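Local coordinates for OxyA protein (Actinoplanes teichomyceticus, PDB 5HH3) that is a heme-dependent cytochrome P450 monooxygenase that probably carries out a phenolic coupling step, cyclising the peptide precursor during glycopeptide antibiotic biosynthesis, at residues A248-W252 with F388-L393; W274-I279 with E355-R359. One frame throughout, in Å; residues are numbered along the deposited sequence. Where two conformers were deposited one is given.

How the contacts relate
Helix 225-256, the long central helix of the P450 fold, relates the two contacts. In contact 1 its 248-252 portion meets the C-terminal loop 388-393; just upstream, its Phe246 stacks on Phe358 and touches Ile279, both residues of contact 2, where helix 274-282 crosses helix 351-368. The contact centres are 15 Å apart and their nearest atoms about 5 Å, so they approach without touching, and along the chain contact 2 is nested inside the loop closed by contact 1. Contact 2 is nearer the heme: the side chain of Phe358 lies about 4 Å from the cofactor, against about 9 Å for that of Phe388 in contact 1.

Contact 1: residues A248-W252 with F388-L393; sequences AAGAW and FDVEAL
This is a buried helix-to-loop contact made by apolar side chains, in which the C-terminal part of helix 225-256, the long central helix of the P450 fold, packs against the irregular segment 388-393 leading into strand 394-396. Residues 248-252 are regular helix, with Trp252 N bonded to Ala248 O at 3.1 Å. In the loop Asp389 and Val390 are extended, Phe388 (phi/psi -29/106) has an unusual phi, and the chain turns at Glu391 (-76/-34) before extending again. In register, Ala249 CA lies 6.6 Å from Val390 CA and Trp252 CA 7.2 Å from Leu393 CA. Phe388, Val390 and Leu393 direct CA-to-CB toward the helix. Small alanines let the loop come close: Ala249 CB meets Phe388 CE1 at 3.6 Å, and Ala248 CB lies 4.4 Å from Val390 CB. Trp252 (chi1 t, chi2 18°) spreads its indole along the loop, with CZ3 3.7 Å from Phe388 CZ at the edge of the phenyl ring and CE3 3.9 Å from Val390 CG2. Leu393 (t, p) pushes CD2 to 3.2 Å from Ala248 O, 3.8 Å from Trp252 CB and 4.0 Å from Ala251 CB. Val143 of helix 142-159 also touches Ala248, Val390 and Leu393. Some polar backbone atoms of the loop pair outside the two segments: Phe388 O with Arg245 and Leu393 N with Asp141. Cohesion between the two segments themselves therefore rests on shape fit and hydrophobic burial.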
loop_
_atom_site.group_PDB
_atom_site.type_symbol
_atom_site.label_atom_id
_atom_site.label_comp_id
_atom_site.label_asym_id
_atom_site.label_seq_id
_atom_site.Cartn_x
_atom_site.Cartn_y
_atom_site.Cartn_z
ATOM N N ALA B 248 26.051 6.655 -5.755
ATOM C CA ALA B 248 25.923 5.957 -7.043
ATOM C C ALA B 248 25.412 6.914 -8.126
ATOM O O ALA B 248 25.968 6.938 -9.219
ATOM C CB ALA B 248 25.031 4.723 -6.929
ATOM N N ALA B 249 24.393 7.717 -7.813
ATOM C CA ALA B 249 23.884 8.698 -8.784
ATOM C C ALA B 249 24.891 9.822 -9.062
ATOM O O ALA B 249 24.975 10.318 -10.193
ATOM C CB ALA B 249 22.547 9.271 -8.349
ATOM N N GLY B 250 25.657 10.207 -8.040
ATOM C CA GLY B 250 26.748 11.154 -8.200
ATOM C C GLY B 250 27.844 10.663 -9.124
ATOM O O GLY B 250 28.280 11.402 -10.015
ATOM N N ALA B 251 28.299 9.420 -8.912
ATOM C CA ALA B 251 29.290 8.813 -9.785
ATOM C C ALA B 251 28.801 8.759 -11.244
ATOM O O ALA B 251 29.602 8.967 -12.172
ATOM C CB ALA B 251 29.670 7.419 -9.294
ATOM N N TRP B 252 27.507 8.488 -11.445
ATOM C CA TRP B 252 26.920 8.461 -12.787
ATOM C C TRP B 252 26.974 9.854 -13.415
ATOM O O TRP B 252 27.398 9.992 -14.558
ATOM C CB TRP B 252 25.487 7.920 -12.738
ATOM C CG TRP B 252 24.775 7.789 -14.064
ATOM C CD1 TRP B 252 25.334 7.772 -15.310
ATOM C CD2 TRP B 252 23.368 7.600 -14.263
ATOM N NE1 TRP B 252 24.368 7.615 -16.266
ATOM C CE2 TRP B 252 23.153 7.496 -15.656
ATOM C CE3 TRP B 252 22.266 7.513 -13.398
ATOM C CZ2 TRP B 252 21.884 7.316 -16.209
ATOM C CZ3 TRP B 252 21.002 7.336 -13.945
ATOM C CH2 TRP B 252 20.820 7.237 -15.339
ATOM N N PHE B 388 15.204 7.238 -6.248
ATOM C CA PHE B 388 16.310 7.119 -7.219
ATOM C C PHE B 388 17.299 5.996 -6.920
ATOM O O PHE B 388 18.147 6.119 -6.036
ATOM C CB PHE B 388 17.103 8.430 -7.332
ATOM C CG PHE B 388 17.859 8.575 -8.637
ATOM C CD1 PHE B 388 19.001 7.853 -8.899
ATOM C CD2 PHE B 388 17.414 9.435 -9.603
ATOM C CE1 PHE B 388 19.678 8.000 -10.116
ATOM C CE2 PHE B 388 18.085 9.585 -10.827
ATOM C CZ PHE B 388 19.220 8.873 -11.068
ATOM N N ASP B 389 17.202 4.941 -7.707
ATOM C CA ASP B 389 17.849 3.702 -7.415
ATOM C C ASP B 389 18.572 3.161 -8.651
ATOM O O ASP B 389 17.992 2.419 -9.468
ATOM C CB ASP B 389 16.803 2.714 -6.914
ATOM C CG ASP B 389 17.374 1.349 -6.650
ATOM O OD1 ASP B 389 18.595 1.249 -6.430
ATOM O OD2 ASP B 389 16.600 0.382 -6.668
ATOM N N VAL B 390 19.840 3.536 -8.779
ATOM C CA VAL B 390 20.691 2.981 -9.827
ATOM C C VAL B 390 20.996 1.538 -9.438
ATOM O O VAL B 390 21.647 1.299 -8.431
ATOM C CB VAL B 390 22.005 3.756 -10.003
ATOM C CG1 VAL B 390 22.828 3.151 -11.152
ATOM C CG2 VAL B 390 21.729 5.234 -10.240
ATOM N N GLU B 391 20.536 0.592 -10.248
ATOM C CA GLU B 391 20.663 -0.827 -9.940
ATOM C C GLU B 391 22.083 -1.383 -10.167
ATOM O O GLU B 391 22.527 -2.263 -9.434
ATOM C CB GLU B 391 19.645 -1.633 -10.737
ATOM C CG GLU B 391 18.207 -1.253 -10.390
ATOM C CD GLU B 391 17.178 -2.142 -11.051
ATOM O OE1 GLU B 391 16.116 -2.375 -10.438
ATOM O OE2 GLU B 391 17.424 -2.615 -12.180
ATOM N N ALA B 392 22.781 -0.866 -11.169
ATOM C CA ALA B 392 24.165 -1.273 -11.458
ATOM C C ALA B 392 24.826 -0.166 -12.277
ATOM O O ALA B 392 24.177 0.417 -13.143
ATOM C CB ALA B 392 24.183 -2.590 -12.214
ATOM N N LEU B 393 26.067 0.185 -11.949
ATOM C CA LEU B 393 26.762 1.275 -12.624
ATOM C C LEU B 393 28.199 0.867 -12.952
ATOM O O LEU B 393 29.125 1.109 -12.170
ATOM C CB LEU B 393 26.713 2.533 -11.766
ATOM C CG LEU B 393 27.269 3.819 -12.390
ATOM C CD1 LEU B 393 26.397 4.266 -13.560
ATOM C CD2 LEU B 393 27.334 4.916 -11.349
#

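Contact 2: residues W274-I279 with E355-R359; sequences WLDEVI and ELVFR
Two helices, 274-279 and 355-359, cross at a signed angle of 105° with their axes 11.0 Å apart, a spacing filled by large side chains; the closest CA pair is Leu275 and Arg359, at 6.8 Å. Leu275 (t, p) points across, its CD1 3.8 Å from Phe358 CB and its CD2 3.7 Å from Glu355 O. Trp274 starts sideways, but chi1 p swings the indole over, bringing CH2 to 3.9 Å from Phe358 O and CZ2 to 4.0 Å from Arg359 CA. The long arm of Ile279 (m, t) extends CD1 to 4.4 Å from Phe358 CD2, at the ring edge; Phe358 also touches the heme. Asp276 OD1 and Glu355 OE1 lie 4.4 Å apart, like charges offset by the salt bridge of Glu355 to Arg351. The ExxR pair Glu277 and Arg280, joined by Arg333, identifies helix 274-282 as K; helix 351-368, following Cys348, the axial ligand of the heme iron, is L. Their meeting is the K-L crossing characteristic of cytochromes P450.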
loop_
_atom_site.group_PDB
_atom_site.type_symbol
_atom_site.label_atom_id
_atom_site.label_comp_id
_atom_site.label_asym_id
_atom_site.label_seq_id
_atom_site.Cartn_x
_atom_site.Cartn_y
_atom_site.Cartn_z
ATOM N N TRP B 274 29.159 24.074 -4.981
ATOM C CA TRP B 274 29.000 22.963 -5.938
ATOM C C TRP B 274 28.088 21.827 -5.439
ATOM O O TRP B 274 27.341 21.241 -6.225
ATOM C CB TRP B 274 30.372 22.382 -6.331
ATOM C CG TRP B 274 31.070 21.642 -5.226
ATOM C CD1 TRP B 274 31.973 22.150 -4.329
ATOM C CD2 TRP B 274 30.937 20.264 -4.913
ATOM N NE1 TRP B 274 32.378 21.181 -3.461
ATOM C CE2 TRP B 274 31.768 20.006 -3.798
ATOM C CE3 TRP B 274 30.178 19.219 -5.446
ATOM C CZ2 TRP B 274 31.867 18.751 -3.216
ATOM C CZ3 TRP B 274 30.280 17.966 -4.861
ATOM C CH2 TRP B 274 31.122 17.745 -3.759
ATOM N N LEU B 275 28.169 21.509 -4.144
ATOM C CA LEU B 275 27.425 20.389 -3.592
ATOM C C LEU B 275 25.928 20.678 -3.563
ATOM O O LEU B 275 25.146 19.793 -3.848
ATOM C CB LEU B 275 27.918 19.996 -2.203
ATOM C CG LEU B 275 27.160 18.854 -1.533
ATOM C CD1 LEU B 275 27.158 17.599 -2.381
ATOM C CD2 LEU B 275 27.735 18.570 -0.155
ATOM N N ASP B 276 25.543 21.908 -3.234
ATOM C CA ASP B 276 24.124 22.292 -3.299
ATOM C C ASP B 276 23.526 22.101 -4.699
ATOM O O ASP B 276 22.383 21.704 -4.796
ATOM C CB ASP B 276 23.909 23.730 -2.855
ATOM C CG ASP B 276 24.141 23.923 -1.372
ATOM O OD1 ASP B 276 23.801 23.021 -0.589
ATOM O OD2 ASP B 276 24.661 24.989 -1.000
ATOM N N GLU B 277 24.298 22.381 -5.758
ATOM C CA GLU B 277 23.832 22.121 -7.133
ATOM C C GLU B 277 23.722 20.626 -7.461
ATOM O O GLU B 277 22.773 20.208 -8.108
ATOM C CB GLU B 277 24.718 22.824 -8.161
ATOM C CG GLU B 277 24.362 22.555 -9.617
ATOM C CD GLU B 277 23.059 23.175 -10.076
ATOM O OE1 GLU B 277 22.731 22.977 -11.263
ATOM O OE2 GLU B 277 22.340 23.855 -9.291
ATOM N N VAL B 278 24.679 19.827 -7.025
ATOM C CA VAL B 278 24.641 18.386 -7.274
ATOM C C VAL B 278 23.424 17.792 -6.588
ATOM O O VAL B 278 22.703 16.996 -7.182
ATOM C CB VAL B 278 25.924 17.673 -6.798
ATOM C CG1 VAL B 278 25.821 16.156 -6.987
ATOM C CG2 VAL B 278 27.128 18.186 -7.557
ATOM N N ILE B 279 23.203 18.192 -5.331
ATOM C CA ILE B 279 22.037 17.743 -4.567
ATOM C C ILE B 279 20.709 18.194 -5.211
ATOM O O ILE B 279 19.789 17.384 -5.360
ATOM C CB ILE B 279 22.113 18.200 -3.089
ATOM C CG1 ILE B 279 23.216 17.423 -2.362
ATOM C CG2 ILE B 279 20.764 17.999 -2.414
ATOM C CD1 ILE B 279 23.647 17.987 -1.021
ATOM N N GLU B 355 25.944 15.323 3.992
ATOM C CA GLU B 355 26.735 16.305 3.249
ATOM C C GLU B 355 28.228 16.155 3.440
ATOM O O GLU B 355 28.976 16.367 2.489
ATOM C CB GLU B 355 26.318 17.739 3.573
ATOM C CG GLU B 355 24.954 18.092 2.989
ATOM C CD GLU B 355 24.509 19.510 3.301
ATOM O OE1 GLU B 355 23.636 20.037 2.587
ATOM O OE2 GLU B 355 24.996 20.103 4.280
ATOM N N LEU B 356 28.658 15.824 4.656
ATOM C CA LEU B 356 30.076 15.559 4.947
ATOM C C LEU B 356 30.617 14.388 4.114
ATOM O O LEU B 356 31.715 14.466 3.561
ATOM C CB LEU B 356 30.276 15.257 6.439
ATOM C CG LEU B 356 31.673 14.800 6.862
ATOM C CD1 LEU B 356 32.692 15.896 6.535
ATOM C CD2 LEU B 356 31.728 14.439 8.339
ATOM N N VAL B 357 29.844 13.310 4.049
ATOM C CA VAL B 357 30.198 12.161 3.226
ATOM C C VAL B 357 30.294 12.555 1.734
ATOM O O VAL B 357 31.245 12.191 1.080
ATOM C CB VAL B 357 29.235 10.968 3.441
ATOM C CG1 VAL B 357 29.499 9.847 2.435
ATOM C CG2 VAL B 357 29.391 10.427 4.857
ATOM N N PHE B 358 29.334 13.330 1.233
ATOM C CA PHE B 358 29.305 13.692 -0.179
ATOM C C PHE B 358 30.415 14.667 -0.520
ATOM O O PHE B 358 31.070 14.508 -1.552
ATOM C CB PHE B 358 27.973 14.316 -0.594
ATOM C CG PHE B 358 26.749 13.480 -0.284
ATOM C CD1 PHE B 358 26.798 12.096 -0.200
ATOM C CD2 PHE B 358 25.516 14.113 -0.095
ATOM C CE1 PHE B 358 25.628 11.360 0.072
ATOM C CE2 PHE B 358 24.361 13.389 0.176
ATOM C CZ PHE B 358 24.413 12.015 0.252
ATOM N N ARG B 359 30.605 15.660 0.360
ATOM C CA ARG B 359 31.639 16.700 0.222
ATOM C C ARG B 359 33.038 16.092 0.184
ATOM O O ARG B 359 33.944 16.665 -0.396
ATOM C CB ARG B 359 31.547 17.726 1.380
ATOM C CG ARG B 359 32.795 18.577 1.633
ATOM C CD ARG B 359 32.522 19.745 2.573
ATOM N NE ARG B 359 31.356 19.502 3.406
ATOM C CZ ARG B 359 31.403 19.213 4.702
ATOM N NH1 ARG B 359 32.562 19.135 5.331
ATOM N NH2 ARG B 359 30.281 19.002 5.355
#